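33 kDa chaperonin (Thermotoga maritima, PDB 1VQ0) probably acts as a redox-regulated molecular chaperone that protects thermally unfolding and oxidatively damaged proteins from irreversible aggregation. Local coordinates at residues A[25-31]-A[60-65]; A[76-82]-A[118-124]; A[138-142]-A[154-159]; A[179-183]-A[210-215]; A[199-204]-A[225-229]. All blocks are in the same frame, centred on the assembly; numbering follows the deposited sequence.

How the contacts relate
Contacts 1, 2, 3 and 4 all involve strands of one large mixed sheet, while contact 5 joins two helices that pack against it. Contacts 1 and 4 lie on the neighbouring strands 24-30 and 176-187, with probable hydrogen bonds Met31 N to Ala180 O (2.8 Å) and Val29 N to Gly182 O (2.9 Å). Contact 4 meets contact 5 through Phe183, whose CE1 is 3.9 Å from Ile226 CD1. Contacts 2 and 3 sit on adjacent strands and both touch the second subunit; Val62 CG1 and Phe156 CZ, 3.5 Å apart, connect contacts 1 and 3. Contacts 2 and 5 are furthest apart, about 32 Å between centres. None contains the zinc ligands Cys243, Cys245, Cys275 and Cys278.

Contact 1 of 5, residues A[25-31]-A[60-65]; sequences RFSIVRM and ALVTPW. With EDO (1,2-ethanediol), chain F.
Residues 25-30 are extended beta strand, and 60-65 carry helix 46-62 into a 3-10 turn at 63-65. The backbones come closest at Ser27 and Leu61, CA atoms 5.6 Å apart, and diverge to 9.3 Å between Arg25 CA and Trp65 CA. Ser27 OG donates a very short 2.5 Å hydrogen bond to Leu61 O. Trp65 (chi1 m, chi2 -46°) fills the wider gap: the Arg25 side chain (p, t, t) stacks its guanidinium flat on the indole, centres 4.1 Å apart and planes at 9°. Arg25 CZ makes an off-centre cation-pi contact, 4.1 Å from the centroid of the five-membered ring, and Arg25 CD a CH-pi contact 3.5 Å from it. Arg25 NH2 donates hydrogen bonds to O2 of an ethanediol (3.0 Å), probably from the crystallisation liquor, and to Gln186 OE1. Val29 CG1 meets Leu61 CD2 at 3.6 Å and Met31 SD meets Ala60 CB at 3.5 Å. In this helix-on-sheet packing strand 24-30 runs between strands 13-19 and 176-187, and helix 219-227 covers Phe26 and Ile28, which point away.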
# COMPACT_ATOMS: atom_id res chain seq x y z
N ARG A 25 17.74 4.35 -17.11
CA ARG A 25 16.99 5.56 -17.44
C ARG A 25 17.40 6.68 -16.48
O ARG A 25 17.81 6.43 -15.35
CB ARG A 25 15.46 5.31 -17.43
CG ARG A 25 14.80 5.13 -16.08
CD ARG A 25 13.35 4.66 -16.16
NE ARG A 25 12.71 4.58 -14.85
CZ ARG A 25 11.51 4.05 -14.61
NH1 ARG A 25 10.79 3.45 -15.55
NH2 ARG A 25 11.00 4.13 -13.41
N PHE A 26 17.36 7.91 -16.97
CA PHE A 26 17.70 9.06 -16.15
C PHE A 26 16.74 10.21 -16.43
O PHE A 26 16.18 10.31 -17.55
CB PHE A 26 19.15 9.54 -16.41
CG PHE A 26 19.39 10.05 -17.80
CD1 PHE A 26 19.01 11.34 -18.15
CD2 PHE A 26 19.95 9.23 -18.76
CE1 PHE A 26 19.17 11.79 -19.44
CE2 PHE A 26 20.11 9.66 -20.05
CZ PHE A 26 19.71 10.96 -20.38
N SER A 27 16.70 11.12 -15.46
CA SER A 27 15.80 12.26 -15.30
C SER A 27 16.65 13.29 -14.60
O SER A 27 17.32 12.94 -13.62
CB SER A 27 14.70 11.86 -14.27
OG SER A 27 13.53 12.48 -14.58
N ILE A 28 16.62 14.55 -15.03
CA ILE A 28 17.25 15.65 -14.28
C ILE A 28 16.41 16.92 -14.49
O ILE A 28 15.91 17.20 -15.58
CB ILE A 28 18.73 15.88 -14.72
CG1 ILE A 28 19.42 16.94 -13.87
CG2 ILE A 28 18.81 16.32 -16.20
CD1 ILE A 28 20.97 16.86 -13.90
N VAL A 29 16.21 17.65 -13.42
CA VAL A 29 15.15 18.69 -13.40
C VAL A 29 15.70 19.94 -12.72
O VAL A 29 16.45 19.84 -11.75
CB VAL A 29 13.81 18.20 -12.78
CG1 VAL A 29 13.87 18.06 -11.25
CG2 VAL A 29 12.65 19.10 -13.19
N ARG A 30 15.41 21.08 -13.31
CA ARG A 30 15.61 22.37 -12.67
C ARG A 30 14.24 23.03 -12.59
O ARG A 30 13.61 23.33 -13.62
CB ARG A 30 16.52 23.25 -13.51
CG ARG A 30 17.98 22.81 -13.54
CD ARG A 30 18.85 23.51 -12.53
NE ARG A 30 19.64 24.57 -13.15
CZ ARG A 30 20.08 25.67 -12.55
NH1 ARG A 30 19.80 25.93 -11.27
NH2 ARG A 30 20.77 26.55 -13.27
N MET A 31 13.80 23.29 -11.38
CA MET A 31 12.46 23.75 -11.20
C MET A 31 12.23 24.72 -10.03
O MET A 31 11.20 24.64 -9.35
CB MET A 31 11.53 22.53 -11.12
CG MET A 31 11.86 21.48 -10.00
SD MET A 31 10.77 20.06 -10.07
CE MET A 31 9.49 20.70 -9.13
N ALA A 60 8.31 15.18 -9.80
CA ALA A 60 8.69 15.64 -11.12
C ALA A 60 9.63 14.71 -11.82
O ALA A 60 9.51 14.49 -13.00
CB ALA A 60 9.33 16.97 -11.05
N LEU A 61 10.59 14.18 -11.08
CA LEU A 61 11.62 13.32 -11.68
C LEU A 61 11.08 12.05 -12.31
O LEU A 61 11.71 11.50 -13.24
CB LEU A 61 12.72 13.00 -10.66
CG LEU A 61 13.69 14.17 -10.39
CD1 LEU A 61 14.56 13.85 -9.21
CD2 LEU A 61 14.58 14.54 -11.53
N VAL A 62 9.93 11.57 -11.82
CA VAL A 62 9.33 10.30 -12.33
C VAL A 62 8.35 10.59 -13.46
O VAL A 62 7.96 9.67 -14.14
CB VAL A 62 8.65 9.42 -11.25
CG1 VAL A 62 9.63 9.06 -10.09
CG2 VAL A 62 7.49 10.15 -10.64
N THR A 63 8.00 11.87 -13.71
CA THR A 63 7.00 12.17 -14.80
C THR A 63 7.22 11.53 -16.16
O THR A 63 6.24 11.15 -16.79
CB THR A 63 6.76 13.66 -15.05
OG1 THR A 63 8.00 14.36 -15.17
CG2 THR A 63 6.02 14.31 -13.83
N PRO A 64 8.47 11.45 -16.65
CA PRO A 64 8.69 10.89 -18.03
C PRO A 64 8.29 9.44 -18.15
O PRO A 64 8.18 8.94 -19.24
CB PRO A 64 10.21 10.96 -18.20
CG PRO A 64 10.63 11.96 -17.18
CD PRO A 64 9.73 11.86 -16.03
N TRP A 65 8.07 8.80 -17.00
CA TRP A 65 7.91 7.35 -16.93
C TRP A 65 6.54 6.95 -16.49
O TRP A 65 6.25 5.77 -16.39
CB TRP A 65 8.99 6.74 -16.04
CG TRP A 65 10.36 7.19 -16.43
CD1 TRP A 65 10.88 7.24 -17.73
CD2 TRP A 65 11.38 7.69 -15.58
NE1 TRP A 65 12.15 7.76 -17.70
CE2 TRP A 65 12.49 8.03 -16.40
CE3 TRP A 65 11.49 7.88 -14.21
CZ2 TRP A 65 13.66 8.57 -15.88
CZ3 TRP A 65 12.69 8.40 -13.68
CH2 TRP A 65 13.75 8.72 -14.51
C1 EDO F . 6.51 5.26 -11.34
O1 EDO F . 6.46 4.57 -10.11
C2 EDO F . 6.92 4.47 -12.58
O2 EDO F . 8.18 3.78 -12.48

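Contact 2 of 5, residues A[76-82]-A[118-124]; sequences IEGNGPI and GAIGQGV
This is a glycine-rich, largely main-chain contact in which the end of strand 71-78 and the loop after it run antiparallel to the end of helix 116-120 and the start of strand 123-130, beside the dimer interface. Glu77 and Val124 form an antiparallel hydrogen-bonded pair, CA atoms 5.6 Å apart, with Glu77 N to Val124 O at 3.0 Å and Val124 N to Glu77 O at 2.9 Å. Next comes the non-hydrogen-bonded pair Gly78 and Gly123, whose CA atoms close to 4.0 Å. The pairing then leaves the sheet: Asn79 N is hydrogen-bonded to Gln122 O (2.9 Å), and Asn79 OD1, placed by chi1 p, accepts a hydrogen bond from Gln122 N (2.8 Å). Gly121 ends the helix with positive phi (71°), and loop amides take up carbonyls from the helix, Gly80 N to Ile120 O at 2.9 Å and Ile82 N to Ala119 O at 3.1 Å. Beneath, Ile76 CG2 meets Ile120 CG2 at 3.8 Å and Ile82 CB meets Ala119 CB at 4.1 Å. Glu77 OE1 forms a salt bridge with Arg126, and Gln122 OE1 is hydrogen-bonded to Lys134 of the second subunit. A beta carbon on Gly78, Gly80, Gly121 or Gly123 would clash with the facing segment, so the close fit depends on glycine at these positions and on main-chain hydrogen bonds, supplemented by the Asn79 side chain.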
# COMPACT_ATOMS: atom_id res chain seq x y z
N ILE A 76 4.21 11.08 2.23
CA ILE A 76 5.04 10.84 3.39
C ILE A 76 4.30 11.33 4.68
O ILE A 76 3.86 12.44 4.80
CB ILE A 76 6.36 11.51 3.24
CG1 ILE A 76 7.13 10.87 2.06
CG2 ILE A 76 7.18 11.38 4.52
CD1 ILE A 76 8.28 11.69 1.64
N GLU A 77 4.12 10.40 5.59
CA GLU A 77 3.43 10.71 6.83
C GLU A 77 4.29 10.30 8.04
O GLU A 77 4.83 9.20 8.10
CB GLU A 77 2.09 10.01 6.82
CG GLU A 77 1.20 10.48 7.98
CD GLU A 77 -0.21 9.92 7.87
OE1 GLU A 77 -0.47 9.05 7.03
OE2 GLU A 77 -1.06 10.36 8.62
N GLY A 78 4.47 11.21 8.99
CA GLY A 78 5.31 10.93 10.17
C GLY A 78 4.97 11.71 11.37
O GLY A 78 4.01 12.48 11.33
N ASN A 79 5.68 11.44 12.48
CA ASN A 79 5.38 12.07 13.75
C ASN A 79 6.16 13.39 14.06
O ASN A 79 6.04 13.91 15.14
CB ASN A 79 5.52 11.07 14.92
CG ASN A 79 6.97 10.68 15.20
OD1 ASN A 79 7.89 11.14 14.54
ND2 ASN A 79 7.16 9.76 16.16
N GLY A 80 6.98 13.87 13.14
CA GLY A 80 7.57 15.17 13.28
C GLY A 80 6.54 16.27 13.12
O GLY A 80 5.41 15.99 12.76
N PRO A 81 6.95 17.52 13.37
CA PRO A 81 6.01 18.65 13.46
C PRO A 81 5.42 19.10 12.13
O PRO A 81 4.41 19.82 12.15
CB PRO A 81 6.86 19.75 14.16
CG PRO A 81 8.29 19.46 13.78
CD PRO A 81 8.32 17.93 13.71
N ILE A 82 6.02 18.71 10.99
CA ILE A 82 5.35 18.89 9.69
C ILE A 82 4.17 17.93 9.39
O ILE A 82 3.27 18.31 8.65
CB ILE A 82 6.33 18.95 8.50
CG1 ILE A 82 5.78 19.92 7.42
CG2 ILE A 82 6.62 17.56 7.94
CD1 ILE A 82 6.79 20.33 6.26
N GLY A 118 14.06 15.76 10.72
CA GLY A 118 13.41 16.17 11.97
C GLY A 118 11.99 16.64 11.71
O GLY A 118 11.07 16.37 12.46
N ALA A 119 11.79 17.38 10.62
CA ALA A 119 10.43 17.88 10.35
C ALA A 119 9.48 16.70 10.15
O ALA A 119 8.34 16.74 10.57
CB ALA A 119 10.42 18.75 9.13
N ILE A 120 9.94 15.65 9.46
CA ILE A 120 9.09 14.49 9.15
C ILE A 120 8.97 13.51 10.32
O ILE A 120 7.90 12.94 10.59
CB ILE A 120 9.61 13.80 7.87
CG1 ILE A 120 9.37 14.71 6.66
CG2 ILE A 120 8.99 12.36 7.71
CD1 ILE A 120 10.11 14.26 5.42
N GLY A 121 10.08 13.29 10.98
CA GLY A 121 10.11 12.33 12.08
C GLY A 121 9.98 10.89 11.60
O GLY A 121 10.30 10.56 10.44
N GLN A 122 9.51 10.06 12.50
CA GLN A 122 9.32 8.63 12.32
C GLN A 122 8.05 8.42 11.55
O GLN A 122 7.01 8.95 11.93
CB GLN A 122 9.12 7.92 13.67
CG GLN A 122 10.28 7.92 14.62
CD GLN A 122 11.54 7.65 13.92
OE1 GLN A 122 11.77 6.52 13.47
NE2 GLN A 122 12.35 8.69 13.74
N GLY A 123 8.12 7.60 10.52
CA GLY A 123 6.96 7.36 9.71
C GLY A 123 7.20 6.56 8.45
O GLY A 123 8.10 5.74 8.38
N VAL A 124 6.34 6.81 7.46
CA VAL A 124 6.21 5.93 6.29
C VAL A 124 6.14 6.76 4.99
O VAL A 124 5.81 7.94 4.98
CB VAL A 124 4.90 5.01 6.38
CG1 VAL A 124 4.87 4.27 7.61
CG2 VAL A 124 3.60 5.79 6.24

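Contact 3 of 5, residues A[138-142]-A[154-159]; sequences VSQVP and YYFAVS
Val141 forms the apolar centre of this helix-on-sheet contact, where helix 149-160 packs across strand 137-142, the strand at one edge of the large sheet within this chain. Val141 (chi1 m) points toward the helix and sets CG2 4.2 Å from both Tyr154 CD2 and Tyr155 CB; the nearest CA pair is Val141 and Tyr155, 6.4 Å apart. The strand is regular; its axis passes 9.1 Å from that of the helix, which has a wider pi-type turn at 156-159, at a signed crossing angle of 114°. Tyr154 (t) sets CE2 4.4 Å from Pro142 CD, while Tyr155 (t) presents its ring edge to Ser139 OG, 3.6 Å from CE1, and its hydroxyl is hydrogen-bonded to Glu160. Strand 137-142 pairs antiparallel with a strand of the second subunit, carrying the sheet across the dimer interface, and Phe137 of that subunit packs on Val141, Tyr154 and Val158. At the polar edge, Ser139 (t) and Ser159 (m) share a hydrogen bond, OG to OG 2.8 Å.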
# COMPACT_ATOMS: atom_id res chain seq x y z
N VAL A 138 -1.48 1.31 -4.57
CA VAL A 138 -0.83 2.00 -3.44
C VAL A 138 0.23 1.08 -2.83
O VAL A 138 -0.01 -0.11 -2.58
CB VAL A 138 -1.77 2.38 -2.27
CG1 VAL A 138 -1.02 3.25 -1.25
CG2 VAL A 138 -3.07 3.01 -2.71
N SER A 139 1.39 1.65 -2.55
CA SER A 139 2.47 0.90 -1.98
C SER A 139 3.07 1.73 -0.87
O SER A 139 3.33 2.89 -1.07
CB SER A 139 3.44 0.48 -3.11
OG SER A 139 4.63 -0.09 -2.57
N GLN A 140 3.23 1.13 0.31
CA GLN A 140 3.75 1.76 1.53
C GLN A 140 5.00 1.06 2.08
O GLN A 140 5.06 -0.14 2.20
CB GLN A 140 2.69 1.84 2.62
CG GLN A 140 3.17 2.56 3.88
CD GLN A 140 2.16 2.52 5.02
OE1 GLN A 140 1.04 2.95 4.83
NE2 GLN A 140 2.55 1.96 6.19
N VAL A 141 6.02 1.86 2.36
CA VAL A 141 7.27 1.37 2.91
C VAL A 141 7.67 2.23 4.12
O VAL A 141 7.31 3.39 4.16
CB VAL A 141 8.40 1.32 1.82
CG1 VAL A 141 8.04 0.38 0.69
CG2 VAL A 141 8.78 2.70 1.32
N PRO A 142 8.43 1.68 5.05
CA PRO A 142 8.93 2.47 6.12
C PRO A 142 9.98 3.45 5.61
O PRO A 142 10.59 3.19 4.59
CB PRO A 142 9.51 1.46 7.12
CG PRO A 142 9.67 0.16 6.33
CD PRO A 142 8.91 0.31 5.08
N TYR A 154 14.53 3.91 -2.01
CA TYR A 154 14.17 2.65 -1.37
C TYR A 154 12.79 2.11 -1.78
O TYR A 154 12.63 0.91 -1.99
CB TYR A 154 14.28 2.78 0.14
CG TYR A 154 13.98 1.56 0.97
CD1 TYR A 154 14.85 0.49 1.02
CD2 TYR A 154 12.84 1.52 1.74
CE1 TYR A 154 14.55 -0.64 1.79
CE2 TYR A 154 12.54 0.45 2.51
CZ TYR A 154 13.37 -0.61 2.55
OH TYR A 154 12.99 -1.63 3.33
N TYR A 155 11.82 2.99 -1.90
CA TYR A 155 10.52 2.63 -2.49
C TYR A 155 10.79 1.93 -3.86
O TYR A 155 10.35 0.76 -4.12
CB TYR A 155 9.60 3.85 -2.66
CG TYR A 155 8.56 3.56 -3.66
CD1 TYR A 155 7.40 2.86 -3.31
CD2 TYR A 155 8.74 3.93 -5.02
CE1 TYR A 155 6.43 2.51 -4.29
CE2 TYR A 155 7.82 3.57 -6.01
CZ TYR A 155 6.65 2.87 -5.66
OH TYR A 155 5.75 2.48 -6.63
N PHE A 156 11.56 2.60 -4.71
CA PHE A 156 11.78 2.04 -6.05
C PHE A 156 12.48 0.68 -5.99
O PHE A 156 11.97 -0.29 -6.59
CB PHE A 156 12.47 3.05 -7.02
CG PHE A 156 11.49 4.04 -7.62
CD1 PHE A 156 10.67 3.66 -8.68
CD2 PHE A 156 11.39 5.37 -7.14
CE1 PHE A 156 9.74 4.58 -9.24
CE2 PHE A 156 10.45 6.27 -7.70
CZ PHE A 156 9.63 5.88 -8.72
N ALA A 157 13.59 0.57 -5.24
CA ALA A 157 14.30 -0.70 -5.09
C ALA A 157 13.37 -1.85 -4.58
O ALA A 157 13.34 -2.95 -5.13
CB ALA A 157 15.58 -0.55 -4.19
N VAL A 158 12.56 -1.57 -3.58
CA VAL A 158 11.81 -2.62 -2.94
C VAL A 158 10.44 -2.85 -3.58
O VAL A 158 10.15 -3.99 -3.83
CB VAL A 158 11.64 -2.39 -1.42
CG1 VAL A 158 10.60 -3.39 -0.85
CG2 VAL A 158 12.97 -2.60 -0.70
N SER A 159 9.59 -1.83 -3.79
CA SER A 159 8.29 -2.08 -4.38
C SER A 159 8.31 -2.27 -5.89
O SER A 159 7.51 -3.01 -6.43
CB SER A 159 7.27 -0.99 -4.08
OG SER A 159 7.43 -0.49 -2.77

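Contact 4 of 5, residues A[179-183]-A[210-215]; sequences IAGGF and ISKLFQ
Gly181 makes a dip in the extended strand 179-183, having no side chain on the face toward residues 210-215, and bulky side chains from 210-215 fill it. The CA pairs Gly182-Ile210 (6.3 Å) and Ile179-Ser211 (6.5 Å) set the spacing. Phe214 (chi1 m, chi2 28°) drives its ring into the dip, CE2 lying 3.7 Å from Gly181 CA; a beta carbon on Gly181 would lie 2.4 Å from CE2. Gly182 brings only its backbone close, N 3.5 Å from Phe214 CE2 and CA 3.9 Å from Ile210 CD1. Ile210 (m, m) presses CG2 to 3.4 Å from Gly181 O, and its CD1 reaches 3.6 Å from Phe183 CE2. Ile179 is the bump from the strand side: its CD1 lodges 3.4 Å from Ser211 O and 3.3 Å from Gln215 CG, while Gln215 NE2 folds back to hydrogen-bond Ser211 O (2.7 Å). Phe214 also packs on Ile28 and Arg30 of strand 24-30. With no hydrogen bond between them, the segments are held together by apolar contact and close fit.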
# COMPACT_ATOMS: atom_id res chain seq x y z
N ILE A 179 17.43 27.58 -5.88
CA ILE A 179 17.65 26.32 -6.60
C ILE A 179 16.63 25.34 -6.04
O ILE A 179 16.45 25.29 -4.85
CB ILE A 179 19.07 25.80 -6.27
CG1 ILE A 179 20.12 26.75 -6.87
CG2 ILE A 179 19.21 24.34 -6.67
CD1 ILE A 179 21.54 26.26 -6.75
N ALA A 180 15.99 24.60 -6.92
CA ALA A 180 15.10 23.51 -6.60
C ALA A 180 15.23 22.51 -7.77
O ALA A 180 14.57 22.64 -8.82
CB ALA A 180 13.70 24.02 -6.49
N GLY A 181 16.13 21.55 -7.61
CA GLY A 181 16.44 20.62 -8.67
C GLY A 181 16.93 19.29 -8.18
O GLY A 181 17.10 19.05 -6.98
N GLY A 182 17.10 18.37 -9.12
CA GLY A 182 17.70 17.11 -8.77
C GLY A 182 17.77 16.14 -9.91
O GLY A 182 17.42 16.46 -11.05
N PHE A 183 18.24 14.94 -9.61
CA PHE A 183 18.23 13.91 -10.65
C PHE A 183 17.85 12.57 -10.08
O PHE A 183 17.89 12.37 -8.85
CB PHE A 183 19.58 13.81 -11.35
CG PHE A 183 20.73 13.51 -10.44
CD1 PHE A 183 20.97 12.21 -10.01
CD2 PHE A 183 21.60 14.54 -10.06
CE1 PHE A 183 22.06 11.95 -9.16
CE2 PHE A 183 22.64 14.31 -9.20
CZ PHE A 183 22.90 13.00 -8.76
N ILE A 210 23.16 18.91 -4.48
CA ILE A 210 22.52 19.61 -5.61
C ILE A 210 22.73 21.16 -5.53
O ILE A 210 23.10 21.80 -6.53
CB ILE A 210 20.99 19.23 -5.70
CG1 ILE A 210 20.76 17.76 -6.18
CG2 ILE A 210 20.19 20.27 -6.47
CD1 ILE A 210 21.35 17.29 -7.54
N SER A 211 22.52 21.70 -4.32
CA SER A 211 22.67 23.15 -4.00
C SER A 211 23.98 23.71 -4.46
O SER A 211 24.04 24.81 -4.99
CB SER A 211 22.55 23.40 -2.48
OG SER A 211 21.37 22.79 -1.96
N LYS A 212 25.03 22.92 -4.25
CA LYS A 212 26.34 23.25 -4.76
C LYS A 212 26.51 22.89 -6.28
O LYS A 212 26.88 23.76 -7.08
CB LYS A 212 27.40 22.60 -3.88
CG LYS A 212 28.78 23.02 -4.25
CD LYS A 212 29.83 22.28 -3.41
CE LYS A 212 31.25 22.54 -3.94
NZ LYS A 212 32.03 21.25 -3.91
N LEU A 213 26.21 21.64 -6.66
CA LEU A 213 26.44 21.14 -8.04
C LEU A 213 25.69 21.97 -9.12
O LEU A 213 26.22 22.28 -10.19
CB LEU A 213 26.01 19.65 -8.10
CG LEU A 213 26.08 18.89 -9.44
CD1 LEU A 213 27.51 18.90 -9.97
CD2 LEU A 213 25.57 17.48 -9.34
N PHE A 214 24.45 22.33 -8.82
CA PHE A 214 23.62 23.04 -9.80
C PHE A 214 24.04 24.51 -9.99
O PHE A 214 23.70 25.11 -11.01
CB PHE A 214 22.13 22.91 -9.44
CG PHE A 214 21.51 21.65 -9.91
CD1 PHE A 214 22.26 20.48 -10.08
CD2 PHE A 214 20.14 21.61 -10.21
CE1 PHE A 214 21.66 19.28 -10.54
CE2 PHE A 214 19.52 20.40 -10.65
CZ PHE A 214 20.28 19.24 -10.81
N GLN A 215 24.80 25.07 -9.03
CA GLN A 215 25.50 26.37 -9.23
C GLN A 215 26.76 26.28 -10.12
O GLN A 215 27.30 27.29 -10.56
CB GLN A 215 25.85 27.01 -7.88
CG GLN A 215 24.60 27.50 -7.17
CD GLN A 215 24.87 28.14 -5.81
OE1 GLN A 215 25.11 29.33 -5.75
NE2 GLN A 215 24.83 27.34 -4.72

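Contact 5 of 5, residues A[199-204]-A[225-229]; sequences MIEKNI and RIFGE
Asn203 is the polar centre of this helix-helix contact, in which helix 194-205 meets the C-terminal end of helix 219-227. Both segments are alpha-helical until Gly228, which turns out of the second helix with positive phi (81°). The nearest CA pair, Asn203 and Ile226, is only 5.1 Å apart, with the Asn203 CA-to-CB bond aimed at the other helix. In the m rotamer with chi2 near 0°, Asn203 sends ND2 to Ile226 O at 2.9 Å, a well-aligned hydrogen bond of side chain to backbone. Met199 starts from chi1 t, and a chi2 of -145° followed by chi3 p brings its CE to 3.3 Å from Phe227 O. Its SD would lie a tight 3.1 Å from a beta carbon on Gly228. Ile200 and Ile204, both m, t, pack apolar atoms onto the same partner helix: Ile204 CG1 is 3.9 Å from Ile226 CG2, and Ile200 CD1 is 4.1 Å from Phe227 CE1. Ile226 and Phe227 are also m at chi1. Below this pair of helices lies strand 176-187, where Phe183 packs against Ile204 and Ile226, and Val185 against Ile200 and Phe227.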
# COMPACT_ATOMS: atom_id res chain seq x y z
N MET A 199 30.50 1.89 -11.45
CA MET A 199 30.96 3.20 -11.93
C MET A 199 29.91 4.30 -11.75
O MET A 199 30.23 5.40 -11.30
CB MET A 199 31.32 3.09 -13.41
CG MET A 199 31.82 4.37 -14.04
SD MET A 199 31.27 4.50 -15.72
CE MET A 199 29.58 4.77 -15.45
N ILE A 200 28.67 3.99 -12.13
CA ILE A 200 27.53 4.87 -11.87
C ILE A 200 27.42 5.22 -10.38
O ILE A 200 27.41 6.38 -10.02
CB ILE A 200 26.22 4.20 -12.37
CG1 ILE A 200 26.20 4.13 -13.90
CG2 ILE A 200 25.02 4.96 -11.91
CD1 ILE A 200 25.00 3.37 -14.44
N GLU A 201 27.34 4.19 -9.54
CA GLU A 201 27.34 4.34 -8.09
C GLU A 201 28.46 5.26 -7.61
O GLU A 201 28.21 6.20 -6.88
CB GLU A 201 27.54 2.97 -7.41
CG GLU A 201 26.28 2.22 -7.00
CD GLU A 201 26.55 0.77 -6.54
OE1 GLU A 201 27.74 0.36 -6.34
OE2 GLU A 201 25.56 0.01 -6.39
N LYS A 202 29.69 4.97 -8.04
CA LYS A 202 30.87 5.74 -7.63
C LYS A 202 30.82 7.19 -8.06
O LYS A 202 31.13 8.09 -7.27
CB LYS A 202 32.16 5.10 -8.15
CG LYS A 202 33.44 5.72 -7.54
CD LYS A 202 34.72 5.04 -7.97
CE LYS A 202 35.95 5.73 -7.34
NZ LYS A 202 37.28 5.02 -7.60
N ASN A 203 30.44 7.40 -9.32
CA ASN A 203 30.28 8.73 -9.91
C ASN A 203 29.21 9.57 -9.19
O ASN A 203 29.43 10.75 -8.91
CB ASN A 203 29.96 8.62 -11.42
CG ASN A 203 31.16 8.13 -12.25
OD1 ASN A 203 32.26 8.03 -11.73
ND2 ASN A 203 30.94 7.83 -13.54
N ILE A 204 28.06 8.99 -8.89
CA ILE A 204 27.03 9.72 -8.15
C ILE A 204 27.50 10.05 -6.71
O ILE A 204 27.36 11.19 -6.23
CB ILE A 204 25.71 8.93 -8.12
CG1 ILE A 204 25.10 8.84 -9.51
CG2 ILE A 204 24.68 9.59 -7.12
CD1 ILE A 204 23.91 7.83 -9.61
N ARG A 225 29.15 13.55 -16.04
CA ARG A 225 29.79 13.14 -14.79
C ARG A 225 29.24 11.84 -14.20
O ARG A 225 30.04 10.98 -13.81
CB ARG A 225 29.68 14.24 -13.76
CG ARG A 225 30.36 15.54 -14.16
CD ARG A 225 31.14 16.15 -13.06
NE ARG A 225 30.73 17.52 -12.80
CZ ARG A 225 30.87 18.11 -11.62
NH1 ARG A 225 31.40 17.45 -10.59
NH2 ARG A 225 30.47 19.37 -11.46
N ILE A 226 27.91 11.68 -14.12
CA ILE A 226 27.35 10.39 -13.70
C ILE A 226 27.77 9.15 -14.55
O ILE A 226 28.13 8.10 -14.01
CB ILE A 226 25.82 10.46 -13.62
CG1 ILE A 226 25.38 11.39 -12.47
CG2 ILE A 226 25.24 9.07 -13.38
CD1 ILE A 226 23.96 11.88 -12.51
N PHE A 227 27.69 9.27 -15.88
CA PHE A 227 27.79 8.10 -16.73
C PHE A 227 29.17 7.85 -17.25
O PHE A 227 29.39 6.85 -17.94
CB PHE A 227 26.79 8.22 -17.89
CG PHE A 227 25.40 8.05 -17.45
CD1 PHE A 227 24.94 6.79 -17.06
CD2 PHE A 227 24.57 9.15 -17.28
CE1 PHE A 227 23.67 6.63 -16.58
CE2 PHE A 227 23.28 9.00 -16.83
CZ PHE A 227 22.82 7.74 -16.47
N GLY A 228 30.09 8.76 -16.93
CA GLY A 228 31.52 8.61 -17.35
C GLY A 228 31.80 9.02 -18.78
O GLY A 228 32.92 9.19 -19.12
N GLU A 229 30.75 9.18 -19.58
CA GLU A 229 30.76 9.71 -20.93
C GLU A 229 29.54 10.63 -21.09
O GLU A 229 28.63 10.60 -20.26
CB GLU A 229 30.68 8.55 -21.93
CG GLU A 229 29.34 7.85 -21.94
CD GLU A 229 29.43 6.36 -22.17
OE1 GLU A 229 29.78 5.62 -21.21
OE2 GLU A 229 29.14 5.94 -23.31